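DTor_3x33L (Synthetic construct, PDB 4YY2) is a computationally designed left-handed alpha/alpha toroid of three repeats, with no known biological function. Local coordinates at residues A[13-18]-A[91-96]. Residues are numbered along the deposited sequence; the frame is centred on the assembly and turned at random.
Sequences LELIAE and EEVKKK
In this closed toroid the first helix, 8-20, packs against the last, 90-101, probably where the ring closes, and brings Leu15 of 13-18 against Val93 and Lys96 of 91-96. The short segments run 135° apart in direction, and their axes come no nearer than 11.4 Å, so the contact is made by side chains alone. Leu15 reaches across with both methyls: CD1 meets CG1 of Val93 at 4.2 Å, the two side chains passing each other in opposite senses, while CD2 rests 4.1 Å from CB of Lys96. Val93 holds CG1 anti to its backbone N (chi1 173°), which brings this methyl to the leucine. Beyond this apolar patch, Lys96, extended beyond CG, meets the Glu18 chain, likewise extended beyond CG, at about a right angle. Lys96 NZ lies 3.5 Å from Glu18 OE1, a weak hydrogen bond within a salt bridge, with Glu18 OE2 somewhat farther off. With Glu18 exposed and Lys96 partly so, solvent probably weakens this ion pair, whereas Leu15 and Val93 are buried. Helix 74-86 backs the apolar side, with Leu79 on Leu15 and Ala83 on Val93, and Phe97 adds to the cover of Leu15. A sparse leucine-valine contact edged by a surface salt bridge thus joins the chain's terminal helices, as expected of a closed alpha/alpha toroid.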
# COMPACT_ATOMS: atom_id res chain seq x y z
N LEU A 13 -0.68 4.51 -3.75
CA LEU A 13 -0.44 5.65 -2.83
C LEU A 13 -1.70 6.40 -2.48
O LEU A 13 -1.83 6.83 -1.33
CB LEU A 13 0.59 6.61 -3.41
CG LEU A 13 2.01 6.01 -3.48
CD1 LEU A 13 2.90 6.91 -4.31
CD2 LEU A 13 2.67 5.79 -2.10
N GLU A 14 -2.64 6.50 -3.41
CA GLU A 14 -3.92 7.14 -3.14
C GLU A 14 -4.75 6.36 -2.16
O GLU A 14 -5.37 6.92 -1.23
CB GLU A 14 -4.71 7.42 -4.42
CG GLU A 14 -4.07 8.54 -5.27
CD GLU A 14 -4.88 8.91 -6.51
OE1 GLU A 14 -5.92 8.28 -6.77
OE2 GLU A 14 -4.47 9.83 -7.23
N LEU A 15 -4.73 5.04 -2.33
CA LEU A 15 -5.44 4.16 -1.42
C LEU A 15 -4.85 4.25 -0.02
O LEU A 15 -5.58 4.18 0.97
CB LEU A 15 -5.45 2.69 -1.94
CG LEU A 15 -6.26 2.48 -3.21
CD1 LEU A 15 -6.09 1.12 -3.79
CD2 LEU A 15 -7.74 2.82 -3.04
N ILE A 16 -3.51 4.30 0.06
CA ILE A 16 -2.80 4.44 1.36
C ILE A 16 -3.13 5.78 2.04
O ILE A 16 -3.44 5.79 3.26
CB ILE A 16 -1.30 4.23 1.20
CG1 ILE A 16 -1.01 2.77 0.78
CG2 ILE A 16 -0.57 4.63 2.47
CD1 ILE A 16 0.39 2.54 0.26
N ALA A 17 -3.16 6.87 1.26
CA ALA A 17 -3.65 8.12 1.81
C ALA A 17 -5.04 8.04 2.43
O ALA A 17 -5.29 8.56 3.57
CB ALA A 17 -3.61 9.20 0.75
N GLU A 18 -5.98 7.45 1.69
CA GLU A 18 -7.33 7.27 2.26
C GLU A 18 -7.31 6.47 3.56
O GLU A 18 -8.02 6.83 4.57
CB GLU A 18 -8.26 6.64 1.27
CG GLU A 18 -9.73 6.82 1.62
CD GLU A 18 -10.68 6.67 0.44
OE1 GLU A 18 -10.30 6.04 -0.58
OE2 GLU A 18 -11.84 7.20 0.54
N GLU A 91 -12.29 -7.06 -1.24
CA GLU A 91 -13.04 -6.89 -2.49
C GLU A 91 -13.32 -5.45 -2.83
O GLU A 91 -13.19 -5.04 -3.97
CB GLU A 91 -14.33 -7.71 -2.47
CG GLU A 91 -14.04 -9.19 -2.33
CD GLU A 91 -13.15 -9.72 -3.45
OE1 GLU A 91 -13.62 -9.70 -4.61
OE2 GLU A 91 -11.99 -10.14 -3.18
N GLU A 92 -13.66 -4.66 -1.82
CA GLU A 92 -13.88 -3.24 -1.99
C GLU A 92 -12.63 -2.44 -2.44
O GLU A 92 -12.68 -1.56 -3.33
CB GLU A 92 -14.41 -2.67 -0.68
CG GLU A 92 -14.76 -1.20 -0.65
CD GLU A 92 -15.73 -0.91 0.50
OE1 GLU A 92 -15.71 0.19 1.10
OE2 GLU A 92 -16.52 -1.82 0.81
N VAL A 93 -11.51 -2.74 -1.82
CA VAL A 93 -10.26 -2.09 -2.14
C VAL A 93 -9.80 -2.45 -3.56
O VAL A 93 -9.32 -1.61 -4.30
CB VAL A 93 -9.20 -2.39 -1.06
CG1 VAL A 93 -7.81 -1.86 -1.46
CG2 VAL A 93 -9.65 -1.71 0.21
N LYS A 94 -9.92 -3.72 -3.90
CA LYS A 94 -9.55 -4.20 -5.24
C LYS A 94 -10.41 -3.53 -6.29
O LYS A 94 -9.89 -3.12 -7.32
CB LYS A 94 -9.61 -5.73 -5.32
CG LYS A 94 -8.47 -6.39 -4.52
CD LYS A 94 -8.56 -7.91 -4.47
CE LYS A 94 -7.67 -8.49 -3.39
NZ LYS A 94 -7.81 -9.96 -3.22
N LYS A 95 -11.72 -3.43 -6.02
CA LYS A 95 -12.63 -2.69 -6.95
C LYS A 95 -12.14 -1.30 -7.20
O LYS A 95 -12.14 -0.84 -8.37
CB LYS A 95 -14.15 -2.63 -6.49
CG LYS A 95 -14.36 -1.99 -5.14
CD LYS A 95 -15.71 -1.32 -4.91
CE LYS A 95 -15.94 -0.87 -3.47
NZ LYS A 95 -15.39 0.48 -3.20
N LYS A 96 -11.77 -0.58 -6.13
CA LYS A 96 -11.33 0.79 -6.23
C LYS A 96 -10.07 0.94 -7.02
O LYS A 96 -9.92 1.89 -7.81
CB LYS A 96 -11.15 1.46 -4.86
CG LYS A 96 -12.42 1.85 -4.15
CD LYS A 96 -12.11 2.39 -2.74
CE LYS A 96 -13.29 3.01 -2.02
NZ LYS A 96 -12.76 3.62 -0.76